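PDB 4IRT: uncharacterized protein from Bacteroides ovatus, which is of unknown function but, as a BNR-repeat protein of the beta-propeller clan, may act as a neuraminidase on sialic acid-containing glycans. Local coordinates for residues V7-G12 against Q401-L406; H95-C100 against M114-V119; Q182-E187 against E372-Q377; Q279-W284 against Q292-D297. One frame throughout, in Å; residues are numbered along the deposited sequence.

Contact 1. Residues V7-G12 against Q401-L406; sequences VEVGKG and QMIYVL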
# COMPACT_ATOMS: atom_id res chain seq x y z
N VAL A 7 -6.25 20.23 1.31
CA VAL A 7 -5.27 20.98 2.03
C VAL A 7 -3.98 20.99 1.21
O VAL A 7 -3.37 19.94 0.95
CB VAL A 7 -5.00 20.36 3.40
CG1 VAL A 7 -3.94 21.17 4.11
CG2 VAL A 7 -6.29 20.28 4.20
N GLU A 8 -3.57 22.16 0.74
CA GLU A 8 -2.34 22.24 -0.02
C GLU A 8 -1.13 21.86 0.83
O GLU A 8 -1.04 22.25 2.02
CB GLU A 8 -2.14 23.63 -0.58
CG GLU A 8 -3.06 24.00 -1.72
CD GLU A 8 -2.69 25.33 -2.36
OE1 GLU A 8 -1.88 26.07 -1.78
OE2 GLU A 8 -3.21 25.64 -3.44
N VAL A 9 -0.22 21.09 0.22
CA VAL A 9 1.06 20.79 0.82
C VAL A 9 2.17 21.54 0.08
O VAL A 9 2.75 22.53 0.58
CB VAL A 9 1.34 19.27 0.81
CG1 VAL A 9 2.69 19.01 1.45
CG2 VAL A 9 0.24 18.51 1.51
N GLY A 10 2.44 21.09 -1.14
CA GLY A 10 3.46 21.71 -1.98
C GLY A 10 3.54 21.00 -3.33
O GLY A 10 3.07 19.90 -3.48
N LYS A 11 4.17 21.63 -4.30
CA LYS A 11 4.30 21.03 -5.61
C LYS A 11 5.33 19.91 -5.57
O LYS A 11 6.34 20.01 -4.87
CB LYS A 11 4.67 22.09 -6.64
CG LYS A 11 3.53 23.06 -6.86
CD LYS A 11 3.82 24.08 -7.95
CE LYS A 11 2.55 24.89 -8.25
NZ LYS A 11 2.71 25.89 -9.35
N GLY A 12 5.06 18.87 -6.34
CA GLY A 12 5.93 17.70 -6.39
C GLY A 12 6.09 17.20 -7.80
O GLY A 12 5.35 17.60 -8.69
N GLN A 401 2.96 19.31 -10.14
CA GLN A 401 1.58 19.58 -9.73
C GLN A 401 1.45 19.57 -8.19
O GLN A 401 2.22 18.89 -7.45
CB GLN A 401 0.61 18.56 -10.37
CG GLN A 401 0.69 18.48 -11.90
CD GLN A 401 0.31 19.79 -12.60
OE1 GLN A 401 1.13 20.46 -13.30
NE2 GLN A 401 -0.90 20.20 -12.36
N MSE A 402 0.48 20.32 -7.70
CA MSE A 402 0.29 20.46 -6.25
C MSE A 402 -0.06 19.15 -5.62
O MSE A 402 -0.89 18.42 -6.14
CB MSE A 402 -0.84 21.46 -6.04
CG MSE A 402 -1.21 21.69 -4.59
SE MSE A 402 0.23 22.48 -3.57
CE MSE A 402 0.21 24.23 -4.45
N ILE A 403 0.59 18.86 -4.50
CA ILE A 403 0.21 17.74 -3.62
C ILE A 403 -0.75 18.28 -2.57
O ILE A 403 -0.54 19.39 -2.01
CB ILE A 403 1.42 17.11 -2.94
CG1 ILE A 403 2.31 16.42 -4.00
CG2 ILE A 403 1.01 16.10 -1.90
CD1 ILE A 403 3.74 16.21 -3.51
N TYR A 404 -1.83 17.55 -2.36
CA TYR A 404 -2.81 17.87 -1.31
C TYR A 404 -2.98 16.74 -0.34
O TYR A 404 -2.79 15.56 -0.70
CB TYR A 404 -4.18 18.08 -1.92
CG TYR A 404 -4.26 19.08 -3.04
CD1 TYR A 404 -4.04 18.71 -4.36
CD2 TYR A 404 -4.59 20.41 -2.78
CE1 TYR A 404 -4.13 19.64 -5.39
CE2 TYR A 404 -4.69 21.35 -3.80
CZ TYR A 404 -4.47 20.95 -5.10
OH TYR A 404 -4.55 21.88 -6.10
N VAL A 405 -3.43 17.06 0.87
CA VAL A 405 -4.11 16.05 1.66
C VAL A 405 -5.61 16.30 1.48
O VAL A 405 -6.12 17.40 1.78
CB VAL A 405 -3.68 16.09 3.14
CG1 VAL A 405 -4.53 15.13 3.95
CG2 VAL A 405 -2.21 15.77 3.27
N LEU A 406 -6.30 15.29 0.98
CA LEU A 406 -7.72 15.36 0.83
C LEU A 406 -8.36 14.80 2.09
O LEU A 406 -8.22 13.58 2.42
CB LEU A 406 -8.16 14.62 -0.43
CG LEU A 406 -9.58 14.89 -0.94
CD1 LEU A 406 -9.76 14.29 -2.33
CD2 LEU A 406 -10.62 14.30 -0.01
O HOH W 1 -3.49 24.27 -5.92

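Contact 2. Residues H95-C100 against M114-V119; sequences HPLNYC and MPMTGV. With EDO (1,2-ethanediol), chain L.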
# COMPACT_ATOMS: atom_id res chain seq x y z
N HIS A 95 17.97 -2.51 -5.82
CA HIS A 95 19.16 -1.75 -5.44
C HIS A 95 19.46 -1.96 -3.97
O HIS A 95 18.58 -2.36 -3.23
CB HIS A 95 18.94 -0.24 -5.64
CG HIS A 95 18.82 0.16 -7.07
ND1 HIS A 95 17.61 0.36 -7.68
CD2 HIS A 95 19.76 0.43 -8.02
CE1 HIS A 95 17.79 0.70 -8.95
NE2 HIS A 95 19.09 0.76 -9.17
N PRO A 96 20.66 -1.59 -3.54
CA PRO A 96 20.94 -1.68 -2.10
C PRO A 96 19.97 -0.85 -1.28
O PRO A 96 19.50 0.20 -1.74
CB PRO A 96 22.37 -1.13 -2.00
CG PRO A 96 22.98 -1.50 -3.31
CD PRO A 96 21.88 -1.29 -4.32
N LEU A 97 19.66 -1.31 -0.09
CA LEU A 97 18.70 -0.64 0.79
C LEU A 97 19.12 0.79 1.07
O LEU A 97 20.28 1.04 1.43
CB LEU A 97 18.59 -1.41 2.10
CG LEU A 97 17.72 -0.81 3.19
CD1 LEU A 97 16.26 -0.95 2.81
CD2 LEU A 97 18.00 -1.53 4.51
N ASN A 98 18.17 1.69 0.88
CA ASN A 98 18.21 3.09 1.31
C ASN A 98 17.22 3.28 2.44
O ASN A 98 16.01 3.17 2.21
CB ASN A 98 17.78 4.01 0.17
CG ASN A 98 18.69 3.89 -1.05
OD1 ASN A 98 19.92 3.95 -0.92
ND2 ASN A 98 18.08 3.73 -2.23
N TYR A 99 17.75 3.57 3.63
CA TYR A 99 17.00 3.63 4.87
C TYR A 99 17.63 4.66 5.82
O TYR A 99 18.85 4.61 6.09
CB TYR A 99 16.98 2.24 5.54
CG TYR A 99 16.51 2.27 6.96
CD1 TYR A 99 15.26 2.79 7.29
CD2 TYR A 99 17.32 1.80 7.99
CE1 TYR A 99 14.82 2.81 8.61
CE2 TYR A 99 16.89 1.81 9.30
CZ TYR A 99 15.65 2.33 9.62
OH TYR A 99 15.23 2.34 10.92
N CYS A 100 16.80 5.58 6.30
CA CYS A 100 17.21 6.63 7.22
C CYS A 100 16.19 6.78 8.31
O CYS A 100 15.02 6.35 8.17
CB CYS A 100 17.23 7.97 6.51
SG CYS A 100 18.39 7.98 5.17
N MSE A 114 21.52 3.86 6.60
CA MSE A 114 21.91 2.80 7.51
C MSE A 114 21.41 1.45 7.05
O MSE A 114 20.41 1.36 6.35
CB MSE A 114 21.26 2.98 8.89
CG MSE A 114 21.69 4.28 9.54
SE MSE A 114 20.69 4.49 11.23
CE MSE A 114 18.93 4.82 10.53
N PRO A 115 22.10 0.37 7.46
CA PRO A 115 21.56 -0.96 7.28
C PRO A 115 20.45 -1.23 8.28
O PRO A 115 20.27 -0.46 9.24
CB PRO A 115 22.76 -1.87 7.56
CG PRO A 115 23.61 -1.11 8.52
CD PRO A 115 23.38 0.35 8.20
N MSE A 116 19.69 -2.30 8.05
CA MSE A 116 18.76 -2.80 9.04
C MSE A 116 19.44 -3.95 9.73
O MSE A 116 19.93 -3.79 10.86
CB MSE A 116 17.43 -3.16 8.39
CG MSE A 116 16.64 -1.88 8.04
SE MSE A 116 15.02 -2.43 7.07
CE MSE A 116 14.14 -0.68 7.13
N THR A 117 19.53 -5.11 9.07
CA THR A 117 20.32 -6.25 9.61
C THR A 117 21.66 -6.45 8.91
O THR A 117 22.53 -7.21 9.37
CB THR A 117 19.52 -7.54 9.52
OG1 THR A 117 19.46 -7.99 8.16
CG2 THR A 117 18.12 -7.31 10.03
N GLY A 118 21.84 -5.77 7.78
CA GLY A 118 23.04 -5.93 6.96
C GLY A 118 23.07 -7.19 6.12
O GLY A 118 24.09 -7.48 5.48
N VAL A 119 21.99 -7.96 6.12
CA VAL A 119 21.92 -9.22 5.38
C VAL A 119 20.79 -9.16 4.37
O VAL A 119 19.67 -8.76 4.71
CB VAL A 119 21.65 -10.41 6.33
CG1 VAL A 119 21.67 -11.74 5.56
CG2 VAL A 119 22.66 -10.43 7.47
C1 EDO L . 18.61 3.87 -7.18
O1 EDO L . 19.60 4.53 -8.02
C2 EDO L . 19.21 3.40 -5.85
O2 EDO L . 19.32 4.47 -4.89
O HOH W 2 20.51 2.51 3.76

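Contact 3. Residues Q182-E187 against E372-Q377; sequences QLYVDE and ELWKKQ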
# COMPACT_ATOMS: atom_id res chain seq x y z
N GLN A 182 0.30 -7.73 -0.20
CA GLN A 182 -0.06 -6.55 0.59
C GLN A 182 -0.41 -6.98 2.01
O GLN A 182 -0.79 -8.14 2.24
CB GLN A 182 -1.24 -5.76 -0.05
CG GLN A 182 -2.48 -6.61 -0.39
CD GLN A 182 -2.44 -7.28 -1.74
OE1 GLN A 182 -1.79 -6.80 -2.68
NE2 GLN A 182 -3.14 -8.42 -1.86
N LEU A 183 -0.21 -6.07 2.95
CA LEU A 183 -0.39 -6.36 4.37
C LEU A 183 -1.13 -5.24 5.04
O LEU A 183 -1.28 -4.15 4.48
CB LEU A 183 0.95 -6.54 5.10
CG LEU A 183 1.86 -7.63 4.56
CD1 LEU A 183 2.79 -7.10 3.50
CD2 LEU A 183 2.71 -8.30 5.61
N TYR A 184 -1.55 -5.52 6.26
CA TYR A 184 -2.18 -4.55 7.12
C TYR A 184 -2.07 -5.03 8.55
O TYR A 184 -2.23 -6.23 8.82
CB TYR A 184 -3.64 -4.39 6.75
CG TYR A 184 -4.38 -3.27 7.44
CD1 TYR A 184 -4.28 -1.97 6.96
CD2 TYR A 184 -5.25 -3.52 8.51
CE1 TYR A 184 -4.97 -0.92 7.56
CE2 TYR A 184 -5.96 -2.47 9.11
CZ TYR A 184 -5.82 -1.16 8.60
OH TYR A 184 -6.50 -0.10 9.15
N VAL A 185 -1.79 -4.12 9.49
CA VAL A 185 -1.77 -4.51 10.90
C VAL A 185 -3.01 -3.93 11.52
O VAL A 185 -3.22 -2.70 11.48
CB VAL A 185 -0.50 -3.99 11.60
CG1 VAL A 185 -0.54 -4.35 13.08
CG2 VAL A 185 0.73 -4.58 10.92
N ASP A 186 -3.88 -4.80 12.03
CA ASP A 186 -5.18 -4.35 12.48
C ASP A 186 -5.12 -3.68 13.85
O ASP A 186 -4.05 -3.52 14.44
CB ASP A 186 -6.25 -5.45 12.39
CG ASP A 186 -6.06 -6.58 13.39
OD1 ASP A 186 -5.37 -6.40 14.42
OD2 ASP A 186 -6.65 -7.67 13.16
N GLU A 187 -6.27 -3.24 14.32
CA GLU A 187 -6.32 -2.48 15.58
C GLU A 187 -6.04 -3.34 16.82
O GLU A 187 -5.90 -2.80 17.92
CB GLU A 187 -7.63 -1.70 15.67
CG GLU A 187 -7.62 -0.60 14.63
CD GLU A 187 -9.00 -0.07 14.23
OE1 GLU A 187 -9.92 -0.15 15.04
OE2 GLU A 187 -9.13 0.46 13.10
N GLU A 372 -2.95 5.28 9.91
CA GLU A 372 -3.01 5.46 11.36
C GLU A 372 -4.12 6.42 11.81
O GLU A 372 -4.78 6.20 12.81
CB GLU A 372 -1.63 5.85 11.88
CG GLU A 372 -0.58 4.79 11.54
CD GLU A 372 -1.03 3.35 11.85
OE1 GLU A 372 -1.19 3.03 13.04
OE2 GLU A 372 -1.24 2.56 10.91
N LEU A 373 -4.37 7.47 11.05
CA LEU A 373 -5.45 8.38 11.35
C LEU A 373 -6.80 7.70 11.23
O LEU A 373 -7.69 7.95 12.03
CB LEU A 373 -5.42 9.58 10.41
CG LEU A 373 -6.38 10.71 10.73
CD1 LEU A 373 -6.09 11.34 12.09
CD2 LEU A 373 -6.21 11.75 9.63
N TRP A 374 -6.97 6.80 10.27
CA TRP A 374 -8.20 6.05 10.19
C TRP A 374 -8.35 5.15 11.45
O TRP A 374 -9.42 5.13 12.09
CB TRP A 374 -8.29 5.24 8.88
CG TRP A 374 -9.51 4.38 8.91
CD1 TRP A 374 -9.57 3.05 9.19
CD2 TRP A 374 -10.86 4.82 8.77
NE1 TRP A 374 -10.87 2.63 9.19
CE2 TRP A 374 -11.68 3.69 8.92
CE3 TRP A 374 -11.45 6.06 8.47
CZ2 TRP A 374 -13.06 3.76 8.81
CZ3 TRP A 374 -12.83 6.11 8.37
CH2 TRP A 374 -13.61 4.96 8.52
N LYS A 375 -7.28 4.44 11.81
CA LYS A 375 -7.34 3.54 12.94
C LYS A 375 -7.63 4.25 14.26
O LYS A 375 -8.39 3.75 15.09
CB LYS A 375 -6.04 2.76 13.09
CG LYS A 375 -5.73 1.78 11.97
CD LYS A 375 -4.40 1.13 12.31
CE LYS A 375 -3.85 0.33 11.16
NZ LYS A 375 -2.43 0.01 11.52
N LYS A 376 -7.00 5.40 14.47
CA LYS A 376 -7.06 6.09 15.77
C LYS A 376 -8.20 7.07 15.84
O LYS A 376 -8.78 7.26 16.91
CB LYS A 376 -5.76 6.83 16.07
CG LYS A 376 -4.50 5.97 16.05
CD LYS A 376 -4.37 5.12 17.29
CE LYS A 376 -3.07 4.32 17.21
NZ LYS A 376 -2.77 3.61 18.49
N GLN A 377 -8.53 7.72 14.72
CA GLN A 377 -9.51 8.81 14.74
C GLN A 377 -10.70 8.68 13.78
O GLN A 377 -11.58 9.53 13.78
CB GLN A 377 -8.80 10.16 14.53
CG GLN A 377 -7.77 10.47 15.60
CD GLN A 377 -7.30 11.91 15.53
OE1 GLN A 377 -8.08 12.80 15.22
NE2 GLN A 377 -6.03 12.14 15.83
O HOH W 3 -2.18 -1.03 14.10

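Contact 4. Residues Q279-W284 against Q292-D297; sequences QYRIVW and QRQITD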
# COMPACT_ATOMS: atom_id res chain seq x y z
N GLN A 279 -13.32 -5.20 -13.50
CA GLN A 279 -14.23 -4.57 -12.56
C GLN A 279 -13.59 -4.60 -11.20
O GLN A 279 -12.96 -5.60 -10.83
CB GLN A 279 -15.55 -5.36 -12.46
CG GLN A 279 -16.29 -5.56 -13.77
CD GLN A 279 -17.01 -4.31 -14.27
OE1 GLN A 279 -17.05 -3.27 -13.60
NE2 GLN A 279 -17.58 -4.41 -15.45
N TYR A 280 -13.80 -3.52 -10.44
CA TYR A 280 -13.37 -3.44 -9.07
C TYR A 280 -14.11 -4.44 -8.16
O TYR A 280 -15.31 -4.72 -8.35
CB TYR A 280 -13.55 -2.03 -8.55
CG TYR A 280 -12.54 -1.02 -9.01
CD1 TYR A 280 -11.22 -1.04 -8.52
CD2 TYR A 280 -12.89 0.01 -9.91
CE1 TYR A 280 -10.30 -0.09 -8.89
CE2 TYR A 280 -11.94 0.97 -10.31
CZ TYR A 280 -10.68 0.92 -9.79
OH TYR A 280 -9.70 1.85 -10.08
N ARG A 281 -13.37 -5.01 -7.21
CA ARG A 281 -13.83 -6.05 -6.33
C ARG A 281 -13.41 -5.81 -4.91
O ARG A 281 -12.38 -5.21 -4.66
CB ARG A 281 -13.17 -7.38 -6.74
CG ARG A 281 -13.26 -7.66 -8.21
CD ARG A 281 -14.65 -8.10 -8.66
NE ARG A 281 -14.69 -8.29 -10.12
CZ ARG A 281 -15.54 -9.08 -10.78
NH1 ARG A 281 -16.47 -9.73 -10.10
NH2 ARG A 281 -15.48 -9.20 -12.10
N ILE A 282 -14.18 -6.36 -3.98
CA ILE A 282 -13.74 -6.56 -2.61
C ILE A 282 -13.90 -8.04 -2.22
O ILE A 282 -14.88 -8.68 -2.58
CB ILE A 282 -14.47 -5.59 -1.64
CG1 ILE A 282 -13.78 -5.55 -0.29
CG2 ILE A 282 -15.95 -5.94 -1.50
CD1 ILE A 282 -14.14 -4.34 0.54
N VAL A 283 -12.91 -8.56 -1.48
CA VAL A 283 -12.92 -9.93 -0.98
C VAL A 283 -12.69 -9.82 0.52
O VAL A 283 -11.75 -9.16 0.95
CB VAL A 283 -11.80 -10.74 -1.64
CG1 VAL A 283 -11.62 -12.12 -1.03
CG2 VAL A 283 -12.00 -10.80 -3.14
N TRP A 284 -13.50 -10.48 1.33
CA TRP A 284 -13.36 -10.41 2.77
C TRP A 284 -13.83 -11.68 3.45
O TRP A 284 -14.57 -12.48 2.84
CB TRP A 284 -14.12 -9.20 3.33
CG TRP A 284 -15.64 -9.39 3.45
CD1 TRP A 284 -16.35 -9.68 4.60
CD2 TRP A 284 -16.61 -9.29 2.40
NE1 TRP A 284 -17.69 -9.78 4.30
CE2 TRP A 284 -17.88 -9.57 2.97
CE3 TRP A 284 -16.53 -9.04 1.02
CZ2 TRP A 284 -19.04 -9.55 2.23
CZ3 TRP A 284 -17.70 -9.01 0.29
CH2 TRP A 284 -18.94 -9.29 0.91
N GLN A 292 -17.14 -12.27 -1.93
CA GLN A 292 -16.68 -11.33 -2.93
C GLN A 292 -17.85 -10.45 -3.36
O GLN A 292 -19.00 -10.90 -3.33
CB GLN A 292 -16.16 -12.07 -4.17
CG GLN A 292 -17.21 -12.97 -4.85
CD GLN A 292 -16.75 -13.59 -6.16
OE1 GLN A 292 -16.19 -12.92 -7.03
NE2 GLN A 292 -17.06 -14.87 -6.34
N ARG A 293 -17.56 -9.20 -3.70
CA ARG A 293 -18.54 -8.36 -4.36
C ARG A 293 -17.87 -7.51 -5.43
O ARG A 293 -16.69 -7.13 -5.31
CB ARG A 293 -19.29 -7.47 -3.35
CG ARG A 293 -20.10 -8.22 -2.29
CD ARG A 293 -21.43 -8.73 -2.80
NE ARG A 293 -22.25 -9.24 -1.70
CZ ARG A 293 -22.12 -10.48 -1.22
NH1 ARG A 293 -21.21 -11.28 -1.75
NH2 ARG A 293 -22.89 -10.90 -0.22
N GLN A 294 -18.64 -7.23 -6.47
CA GLN A 294 -18.24 -6.31 -7.53
C GLN A 294 -18.74 -4.90 -7.16
O GLN A 294 -19.88 -4.71 -6.75
CB GLN A 294 -18.86 -6.74 -8.84
CG GLN A 294 -18.49 -5.87 -10.04
CD GLN A 294 -19.12 -6.39 -11.33
OE1 GLN A 294 -19.38 -7.59 -11.46
NE2 GLN A 294 -19.32 -5.49 -12.28
N ILE A 295 -17.86 -3.92 -7.33
CA ILE A 295 -18.08 -2.59 -6.81
C ILE A 295 -18.77 -1.69 -7.82
O ILE A 295 -19.70 -0.98 -7.45
CB ILE A 295 -16.76 -1.91 -6.39
CG1 ILE A 295 -15.94 -2.80 -5.46
CG2 ILE A 295 -17.02 -0.55 -5.74
CD1 ILE A 295 -16.62 -3.22 -4.19
N THR A 296 -18.32 -1.67 -9.07
CA THR A 296 -18.98 -0.80 -10.07
C THR A 296 -19.39 -1.62 -11.29
O THR A 296 -19.15 -2.81 -11.32
CB THR A 296 -18.16 0.47 -10.44
OG1 THR A 296 -17.01 0.12 -11.18
CG2 THR A 296 -17.73 1.27 -9.20
N ASP A 297 -20.07 -1.00 -12.24
CA ASP A 297 -20.48 -1.68 -13.46
C ASP A 297 -19.83 -0.95 -14.62
O ASP A 297 -20.48 -0.22 -15.37
CB ASP A 297 -22.01 -1.72 -13.61
CG ASP A 297 -22.46 -2.54 -14.83
OD1 ASP A 297 -21.74 -3.49 -15.26
OD2 ASP A 297 -23.55 -2.25 -15.39
O HOH W 4 -17.10 -10.30 -7.40

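Contact 1. Residues V7-G12 against Q401-L406
The amide N of V9 donates a 2.8 Å hydrogen bond to I403 O, and the next residue, G10, turns its own O back to accept from I403 N. V9 and G10 therefore both face I403, which makes a classic beta bulge in the 7-12 strand. Before the bulge, V7 and V405 exchange N-H...O bonds in both directions; beyond it, G12 N reaches Q401 O. Antiparallel pairing of an N-terminal strand with one from the far end of the chain fits the "Velcro" closure of a beta-propeller, in which both chain ends complete one blade. On the face carrying E8, M402 and Y404, the selenomethionine bends twice (chi2 63°, chi3 69°), laying SE 3.6 Å from G10 N and carrying CE to 3.7 Å from E8 CD. Its CG lies over one face of the Y404 ring, toward the rim. E8 runs alongside that ring and points the same way, CG 3.7 Å from Y404 CE2, and a water joins E8 OE2 to Y404 OH. The face carrying V7, I403 and V405 is largely apolar: I403 CG2 meets V9 CB at 4.2 Å, while CD1 approaches G12 CA to 3.9 Å, where a glycine leaves it room. An alanine in place of I403 would probably open a gap beside V9 and G12. V9 CG2 touches V405 CG2 at 4.1 Å, with W58 against both valines.

Contact 2. Residues H95-C100 against M114-V119
Y99 and M114 are joined by the one direct hydrogen bond of the contact, from M114 N to Y99 O at 2.8 Å. A water adds a second polar link: it donates to L97 O and M114 O and accepts from Y99 N. The aromatic contacts gather on Y99. The selenomethionine M116, extended beyond CG, places CE over one ring face, 3.7 Å from the centroid and 15° off the normal, a CH-pi contact within a Met-aromatic pair. At the ring edge, in its plane, stands M114 O, 3.5 Å from Y99 CD2. Purely apolar touches complete the set: M114 CE against Y99 CE2 at 3.8 Å, and L97 CD2 against M116 CG at 3.8 Å, the last two side chains crossing at about a right angle. Segment 114-119 belongs to the loop leading from strand 99-101, at the edge of a three-stranded sheet, to strand 124-131 of the next sheet. The Y99 hydroxyl is hydrogen-bonded to H87, W163 and R101. With its OH held there and M116 over its face, the tyrosine ring is probably restrained from turning, and the loop is held on 97-100 by one backbone bond, a shared water and chiefly methyl and methylene packing.

Contact 3. Residues Q182-E187 against E372-Q377
K375 reaches from helix 371-377 to the end of strand 178-185, linking the helix to the first strand of one four-stranded blade of the beta-propeller. Its side chain and that of Y184 slide past each other in opposite directions: the lysine runs from the helix toward the strand, while the tyrosine extends from the strand toward the helix. Y184 OH consequently lies near the lysine's aliphatic part, 3.5 Å from CG and 3.4 Å from CE, whereas NZ arrives over the ring face. There it stands 4.9 Å from the centroid and 21° off the normal, a cation-pi contact. The lysine is extended throughout, with chi2 to chi4 all near 180°, which gives it the length to reach the strand backbone. NZ is gripped from several directions. It donates to V185 O at 2.8 Å, in the carbonyl plane, and to a water that in turn donates to D186 O. One helical turn back, E372 OE2 forms a salt bridge with it through its syn lone pair, which probably offsets the charge within the helix. E187 crosses the lysine obliquely nearer its base, with OE2 3.6 Å from K375 CA; E187 OE2 is salt-bridged to R378 and stays 6.9 Å from K375 NZ. The buried Y184 is backed by M256, S257 and A258 of strand 255-258, which opens the next sheet. W374 touches the contact more lightly, with Y184 OH lying at the edge of its indole, near the ring plane and 4.4 Å from CD1.

Contact 4. Residues Q279-W284 against Q292-D297
The hairpin of strands 278-285 and 290-294 brings I282 opposite R293 as an antiparallel hydrogen-bonded pair, with I282 N to R293 O at 2.9 Å and R293 N to I282 O at 3.0 Å. Past the last paired residues, I295 N still donates to Y280 O. On one face, I295 CD1 rests on I282 CG2 at 3.9 Å. Farther along it, in the conformer described, the R293 guanidinium lies against W284 CH2, a placement that is uncertain because a second conformer exists. This is the outer pair of a four-stranded propeller blade, strand 290-294 being the last. The face carrying R281, Q292 and Q294 is largely polar, although V283 lies on it too. Q294 is extended (chi2 179° carries CD outward), and its NE2 donates to T296 O, two residues on, at 2.9 Å while passing 3.3 Å from Q279 CD, the amide planes 28° apart; Q279 OE1 accepts from R298 N. An alanine in place of Q294 would probably leave T296 O without this donor and uncover part of the Q279 amide. Q294 OE1 sits over one face of the R281 guanidinium, 3.9 Å from NH1. That arginine is salt-bridged to E272, and a water links its NH1 to Q292 OE1.

In the fold
Six antiparallel sheets follow in sequence and a seventh is built from the two chain ends, consistent with a seven-bladed propeller, and the four contacts sample different places in it. Contact 3 is the buried one, about 12 Å from the chain centre; the other three contacts, centred 18 to 20 Å from the chain centre, are partly buried. Contacts 1 and 4 both pair antiparallel strands through backbone bonds, but contact 1 joins chain ends 389 residues apart across a bulge, whereas contact 4 is a local hairpin. Contact 2 relies on selenomethionine methyl and methylene packing round a tyrosine, with one backbone bond and a bridging water. Contact 3 instead concentrates charge on one lysine. None of the four touches another.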